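PDB 5MQR: beta-L-arabinobiosidase from Bacteroides thetaiotaomicron, which takes part in plant pectin breakdown as a glycoside hydrolase that probably releases arabinose-containing sugars and may also act as a sialidase. Local coordinates for residues 152-157 with 373-379; 419-425 with 442-448. One frame throughout, in Å; residues are numbered along the deposited sequence.

Contact 1: 152-157 with 373-379; sequences RVGFYV and RGIQEGN. With EDO (1,2-ethanediol), chain H.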
loop_
_atom_site.group_PDB
_atom_site.type_symbol
_atom_site.label_atom_id
_atom_site.label_comp_id
_atom_site.label_asym_id
_atom_site.label_seq_id
_atom_site.Cartn_x
_atom_site.Cartn_y
_atom_site.Cartn_z
ATOM N N ARG A 152 7.513 34.071 -12.451
ATOM C CA ARG A 152 7.069 32.664 -12.473
ATOM C C ARG A 152 8.152 31.717 -11.983
ATOM O O ARG A 152 7.910 30.501 -11.919
ATOM C CB ARG A 152 6.652 32.263 -13.886
ATOM C CG ARG A 152 5.566 33.123 -14.497
ATOM C CD ARG A 152 4.252 32.920 -13.771
ATOM N NE ARG A 152 3.132 33.196 -14.661
ATOM C CZ ARG A 152 1.891 33.514 -14.273
ATOM N NH1 ARG A 152 1.546 33.553 -12.972
ATOM N NH2 ARG A 152 0.968 33.763 -15.215
ATOM N N VAL A 153 9.342 32.275 -11.695
ATOM C CA VAL A 153 10.505 31.534 -11.221
ATOM C C VAL A 153 11.238 32.437 -10.244
ATOM O O VAL A 153 11.417 33.622 -10.515
ATOM C CB VAL A 153 11.478 31.088 -12.367
ATOM C CG1 VAL A 153 11.932 32.243 -13.255
ATOM C CG2 VAL A 153 12.704 30.364 -11.796
ATOM N N GLY A 154 11.651 31.849 -9.121
ATOM C CA GLY A 154 12.196 32.560 -7.984
ATOM C C GLY A 154 13.600 32.223 -7.511
ATOM O O GLY A 154 14.193 33.045 -6.818
ATOM N N PHE A 155 14.140 31.069 -7.906
ATOM C CA PHE A 155 15.308 30.498 -7.274
ATOM C C PHE A 155 16.150 29.697 -8.251
ATOM O O PHE A 155 15.598 28.980 -9.078
ATOM C CB PHE A 155 14.904 29.538 -6.152
ATOM C CG PHE A 155 14.313 30.193 -4.938
ATOM C CD1 PHE A 155 15.067 31.033 -4.155
ATOM C CD2 PHE A 155 13.028 29.900 -4.540
ATOM C CE1 PHE A 155 14.532 31.606 -3.008
ATOM C CE2 PHE A 155 12.488 30.471 -3.404
ATOM C CZ PHE A 155 13.242 31.330 -2.636
ATOM N N TYR A 156 17.476 29.773 -8.106
ATOM C CA TYR A 156 18.429 28.885 -8.801
ATOM C C TYR A 156 19.572 28.511 -7.856
ATOM O O TYR A 156 20.205 29.392 -7.265
ATOM C CB TYR A 156 19.019 29.586 -10.039
ATOM C CG TYR A 156 20.121 28.805 -10.723
ATOM C CD1 TYR A 156 19.840 27.585 -11.321
ATOM C CD2 TYR A 156 21.424 29.288 -10.794
ATOM C CE1 TYR A 156 20.812 26.843 -11.946
ATOM C CE2 TYR A 156 22.412 28.559 -11.426
ATOM C CZ TYR A 156 22.107 27.329 -11.999
ATOM O OH TYR A 156 23.051 26.552 -12.658
ATOM N N VAL A 157 19.874 27.227 -7.744
ATOM C CA VAL A 157 21.073 26.772 -7.042
ATOM C C VAL A 157 22.145 26.487 -8.091
ATOM O O VAL A 157 21.975 25.617 -8.953
ATOM C CB VAL A 157 20.815 25.495 -6.199
ATOM C CG1 VAL A 157 22.123 25.004 -5.546
ATOM C CG2 VAL A 157 19.756 25.768 -5.153
ATOM N N ARG A 373 3.251 25.465 -6.502
ATOM C CA ARG A 373 4.581 25.517 -7.035
ATOM C C ARG A 373 5.483 24.874 -6.001
ATOM O O ARG A 373 5.350 25.121 -4.794
ATOM C CB ARG A 373 4.908 26.989 -7.274
ATOM C CG ARG A 373 6.263 27.297 -7.798
ATOM C CD ARG A 373 6.458 27.034 -9.277
ATOM N NE ARG A 373 7.867 27.319 -9.586
ATOM C CZ ARG A 373 8.411 27.296 -10.793
ATOM N NH1 ARG A 373 7.680 27.007 -11.867
ATOM N NH2 ARG A 373 9.697 27.567 -10.930
ATOM N N GLY A 374 6.388 24.028 -6.476
ATOM C CA GLY A 374 7.265 23.234 -5.630
ATOM C C GLY A 374 8.694 23.585 -6.001
ATOM O O GLY A 374 8.956 24.630 -6.602
ATOM N N ILE A 375 9.607 22.680 -5.685
ATOM C CA ILE A 375 11.012 22.895 -5.881
ATOM C C ILE A 375 11.437 22.334 -7.239
ATOM O O ILE A 375 11.215 21.155 -7.527
ATOM C CB ILE A 375 11.808 22.203 -4.748
ATOM C CG1 ILE A 375 11.358 22.776 -3.385
ATOM C CG2 ILE A 375 13.332 22.305 -4.976
ATOM C CD1 ILE A 375 11.725 21.917 -2.198
ATOM N N GLN A 376 12.039 23.193 -8.065
ATOM C CA GLN A 376 12.605 22.768 -9.320
ATOM C C GLN A 376 13.695 21.718 -9.144
ATOM O O GLN A 376 14.383 21.680 -8.114
ATOM C CB GLN A 376 13.247 23.944 -10.042
ATOM C CG GLN A 376 12.244 24.864 -10.674
ATOM C CD GLN A 376 12.921 25.834 -11.586
ATOM O OE1 GLN A 376 13.275 25.497 -12.695
ATOM N NE2 GLN A 376 13.109 27.035 -11.122
ATOM N N GLU A 377 13.860 20.883 -10.156
ATOM C CA GLU A 377 14.945 19.911 -10.159
ATOM C C GLU A 377 16.268 20.651 -10.101
ATOM O O GLU A 377 16.500 21.576 -10.899
ATOM C CB GLU A 377 14.911 19.048 -11.433
ATOM C CG GLU A 377 13.693 18.158 -11.495
ATOM C CD GLU A 377 13.661 17.214 -12.674
ATOM O OE1 GLU A 377 14.458 17.387 -13.643
ATOM O OE2 GLU A 377 12.807 16.305 -12.611
ATOM N N GLY A 378 17.123 20.231 -9.177
ATOM C CA GLY A 378 18.417 20.869 -8.957
ATOM C C GLY A 378 18.417 21.937 -7.869
ATOM O O GLY A 378 19.500 22.367 -7.447
ATOM N N ASN A 379 17.232 22.349 -7.395
ATOM C CA ASN A 379 17.130 23.355 -6.349
ATOM C C ASN A 379 16.831 22.773 -4.971
ATOM O O ASN A 379 16.256 23.457 -4.138
ATOM C CB ASN A 379 16.076 24.407 -6.736
ATOM C CG ASN A 379 16.558 25.349 -7.830
ATOM O OD1 ASN A 379 17.719 25.347 -8.211
ATOM N ND2 ASN A 379 15.641 26.156 -8.344
HETATM C C1 EDO H . -0.748 36.554 -14.216
HETATM O O1 EDO H . -0.471 36.245 -12.829
HETATM C C2 EDO H . -1.931 35.743 -14.768
HETATM O O2 EDO H . -1.806 35.420 -16.155
HETATM O O HOH W 1 20.014 24.150 -9.876
HETATM O O HOH W 2 21.953 22.338 -8.566
#
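The side-chain amide of Asn-379 meets the backbone of 155-157 through both of its heteroatoms. OD1 accepts from Val-157 N at 2.9 Å; the N-H points at it well (155°), but the donor sits 47° out of the carbonyl plane. ND2 reaches Phe-155 O, also at 2.9 Å, in a weak, bent bond, and has a second partner in Tyr-241 OH. With CG anti to its own carbonyl carbon (chi1 -74°), the amide lies along the strand and can span two residues. Val-157 and Asn-379 slide past each other in opposite directions, Val-157 CB lying 3.6 Å from Gly-378 O and CG2 beside OD1. A water lies within bonding distance of both OD1 and Val-157 O. Were this asparagine an alanine, Val-157 N and Phe-155 O would probably lose their amide partner, and Tyr-241 OH its contact with ND2. The fold here is a beta propeller: strand 148-157 is one border of a four-stranded antiparallel blade, and its far side pairs with 163-170, so Asn-379 bonds its other edge. The loop brings Asn-379 there through a type II turn from Gln-376, in which Gly-378 has a positive phi. Further along, Gln-376 NE2 packs on Val-153 CG2 at 3.4 Å, the two side chains crossing at about a right angle; its OE1 bonds Gln-244, and the side chain comes within about 3 Å of a bound calcium ion. Arg-373 lays one guanidinium face under Arg-152 O, which stands 3.3 Å above the plane. Its NH2 also bonds Gln-244.

Contact 2: 419-425 with 442-448; sequences FSKSGSI and SLEGEWL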
loop_
_atom_site.group_PDB
_atom_site.type_symbol
_atom_site.label_atom_id
_atom_site.label_comp_id
_atom_site.label_asym_id
_atom_site.label_seq_id
_atom_site.Cartn_x
_atom_site.Cartn_y
_atom_site.Cartn_z
ATOM N N PHE A 419 0.347 10.093 21.646
ATOM C CA PHE A 419 1.005 11.319 21.164
ATOM C C PHE A 419 2.272 11.694 21.942
ATOM O O PHE A 419 3.092 12.441 21.430
ATOM C CB PHE A 419 0.034 12.497 21.138
ATOM C CG PHE A 419 -1.166 12.268 20.268
ATOM C CD1 PHE A 419 -1.016 12.026 18.905
ATOM C CD2 PHE A 419 -2.454 12.280 20.811
ATOM C CE1 PHE A 419 -2.122 11.789 18.102
ATOM C CE2 PHE A 419 -3.559 12.047 20.012
ATOM C CZ PHE A 419 -3.394 11.805 18.651
ATOM N N SER A 420 2.434 11.152 23.154
ATOM C CA SER A 420 3.645 11.363 23.974
ATOM C C SER A 420 4.869 10.746 23.307
ATOM O O SER A 420 5.990 11.149 23.574
ATOM C CB SER A 420 3.472 10.789 25.396
ATOM O OG SER A 420 3.430 9.376 25.379
ATOM N N LYS A 421 4.645 9.785 22.424
ATOM C CA LYS A 421 5.732 9.205 21.643
ATOM C C LYS A 421 6.235 10.106 20.512
ATOM O O LYS A 421 7.221 9.755 19.856
ATOM C CB LYS A 421 5.312 7.836 21.076
ATOM C CG LYS A 421 5.123 6.764 22.145
ATOM C CD LYS A 421 4.870 5.414 21.471
ATOM C CE LYS A 421 4.561 4.291 22.465
ATOM N NZ LYS A 421 3.979 3.138 21.713
ATOM N N SER A 422 5.567 11.236 20.268
ATOM C CA SER A 422 5.958 12.162 19.206
ATOM C C SER A 422 6.426 13.454 19.824
ATOM O O SER A 422 5.759 14.001 20.698
ATOM C CB SER A 422 4.780 12.408 18.281
ATOM O OG SER A 422 4.438 11.206 17.615
ATOM N N GLY A 423 7.589 13.927 19.395
ATOM C CA GLY A 423 8.168 15.170 19.906
ATOM C C GLY A 423 7.600 16.420 19.272
ATOM O O GLY A 423 7.625 17.471 19.885
ATOM N N SER A 424 7.086 16.307 18.049
ATOM C CA SER A 424 6.528 17.449 17.302
ATOM C C SER A 424 5.518 16.919 16.279
ATOM O O SER A 424 5.489 15.704 15.999
ATOM C CB SER A 424 7.639 18.212 16.572
ATOM O OG SER A 424 8.201 17.405 15.527
ATOM N N ILE A 425 4.701 17.823 15.721
ATOM C CA ILE A 425 3.672 17.409 14.757
ATOM C C ILE A 425 4.244 16.812 13.473
ATOM O O ILE A 425 3.595 15.959 12.864
ATOM C CB ILE A 425 2.615 18.501 14.441
ATOM C CG1 ILE A 425 3.229 19.753 13.834
ATOM C CG2 ILE A 425 1.806 18.833 15.697
ATOM C CD1 ILE A 425 2.167 20.711 13.311
ATOM N N SER A 442 -0.900 21.535 17.728
ATOM C CA SER A 442 0.382 21.292 18.366
ATOM C C SER A 442 0.294 20.107 19.300
ATOM O O SER A 442 -0.795 19.637 19.584
ATOM C CB SER A 442 0.829 22.535 19.177
ATOM O OG SER A 442 -0.126 22.810 20.203
ATOM N N LEU A 443 1.447 19.660 19.797
ATOM C CA LEU A 443 1.507 18.625 20.824
ATOM C C LEU A 443 1.782 19.210 22.202
ATOM O O LEU A 443 2.473 20.216 22.343
ATOM C CB LEU A 443 2.591 17.610 20.488
ATOM C CG LEU A 443 2.285 16.746 19.261
ATOM C CD1 LEU A 443 3.515 15.957 18.830
ATOM C CD2 LEU A 443 1.127 15.815 19.541
ATOM N N GLU A 444 1.220 18.567 23.209
ATOM C CA GLU A 444 1.460 18.912 24.592
ATOM C C GLU A 444 1.473 17.603 25.372
ATOM O O GLU A 444 0.471 17.186 25.959
ATOM C CB GLU A 444 0.375 19.871 25.091
ATOM C CG GLU A 444 0.518 20.339 26.539
ATOM C CD GLU A 444 -0.701 21.125 27.003
ATOM O OE1 GLU A 444 -0.852 22.290 26.594
ATOM O OE2 GLU A 444 -1.535 20.577 27.772
ATOM N N GLY A 445 2.637 16.956 25.354
ATOM C CA GLY A 445 2.815 15.655 25.993
ATOM C C GLY A 445 1.918 14.606 25.356
ATOM O O GLY A 445 2.025 14.342 24.154
ATOM N N GLU A 446 0.996 14.070 26.156
ATOM C CA GLU A 446 0.070 13.005 25.728
ATOM C C GLU A 446 -1.036 13.555 24.793
ATOM O O GLU A 446 -1.762 12.781 24.174
ATOM C CB GLU A 446 -0.546 12.300 26.978
ATOM C CG GLU A 446 -1.701 13.076 27.638
ATOM C CD GLU A 446 -2.025 12.692 29.093
ATOM O OE1 GLU A 446 -1.135 12.886 29.954
ATOM O OE2 GLU A 446 -3.190 12.263 29.399
ATOM N N TRP A 447 -1.167 14.881 24.722
ATOM C CA TRP A 447 -2.274 15.534 24.050
ATOM C C TRP A 447 -1.924 16.092 22.657
ATOM O O TRP A 447 -0.917 16.807 22.479
ATOM C CB TRP A 447 -2.783 16.702 24.893
ATOM C CG TRP A 447 -3.301 16.370 26.274
ATOM C CD1 TRP A 447 -2.719 16.697 27.461
ATOM C CD2 TRP A 447 -4.534 15.735 26.598
ATOM N NE1 TRP A 447 -3.483 16.262 28.500
ATOM C CE2 TRP A 447 -4.609 15.665 28.005
ATOM C CE3 TRP A 447 -5.564 15.173 25.837
ATOM C CZ2 TRP A 447 -5.684 15.073 28.675
ATOM C CZ3 TRP A 447 -6.642 14.595 26.497
ATOM C CH2 TRP A 447 -6.695 14.559 27.906
ATOM N N LEU A 448 -2.782 15.785 21.693
ATOM C CA LEU A 448 -2.856 16.540 20.447
ATOM C C LEU A 448 -3.776 17.726 20.718
ATOM O O LEU A 448 -4.936 17.523 21.083
ATOM C CB LEU A 448 -3.421 15.683 19.331
ATOM C CG LEU A 448 -3.552 16.332 17.949
ATOM C CD1 LEU A 448 -2.233 16.893 17.420
ATOM C CD2 LEU A 448 -4.100 15.296 16.992
HETATM O O HOH W 3 -1.912 10.215 23.473
HETATM O O HOH W 4 4.214 14.976 22.673
#
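Phe-419 packs into the bend of the 442-448 hairpin, and its side chain can be followed outward from CB. That carbon lies 3.8 Å from Leu-443 CD2 and close to the carbonyl of Glu-446. CG, anti to the carbonyl carbon of Phe-419 (chi1 -59°), starts the ring toward strand 447-448. Phe-419 CD2 is 3.5 Å from Glu-446 O, which comes in at the ring edge, in plane, and CD2 also nears Leu-448 N. CE2 touches Leu-448 CB at 3.7 Å, and CZ at the tip meets Leu-448 CD2 at 3.9 Å. Leu-448 CB stands over one ring face, 3.8 Å from the ring centroid and only 16° off the normal, which makes this a CH-pi contact. The two strands form a beta hairpin closed by a type II' turn from Glu-444 to Trp-447, with Glu-444 and Trp-447 paired through both N-H to O bonds and Gly-445 at positive phi. The hairpin belongs to an antiparallel sheet in the sialidase-like CBM region that includes strand 600-610, whose Val-607 touches Phe-419, as does the ring of Trp-431. On the 442-444 side, Leu-443 splits its branches: CD2 goes to Phe-419 and CD1 to the backbone of the loop, 3.4 Å from Ser-424 C, while Ile-425 CG2 lies against the Ser-442 backbone. Polar atoms are bridged by water: one links Phe-419 N to Glu-446 O, and another lies within bonding distance of Ser-422 O and Gly-445 O. Beside them, Ser-420 CA makes a CA-H...O contact with Gly-445 O at 3.4 Å.

How the contacts relate
Contact 1 closes before contact 2 opens, so the two follow in series along the chain. Their centres lie 33 Å apart and their nearest atoms about 18 Å, and they share no sheet. Contact 1 joins segments 216 residues apart, setting a late loop of the propeller against a strand of an earlier blade, and is mostly buried. Contact 2 joins segments only 17 apart, the link after strand 416-417 and a hairpin, and lies at the surface. Between them come strands 387-393 and 397-403, which sit in the same mixed sheet as 52-57 and 431-435, consistent with this sheet joining the propeller part of the chain to the CBM part.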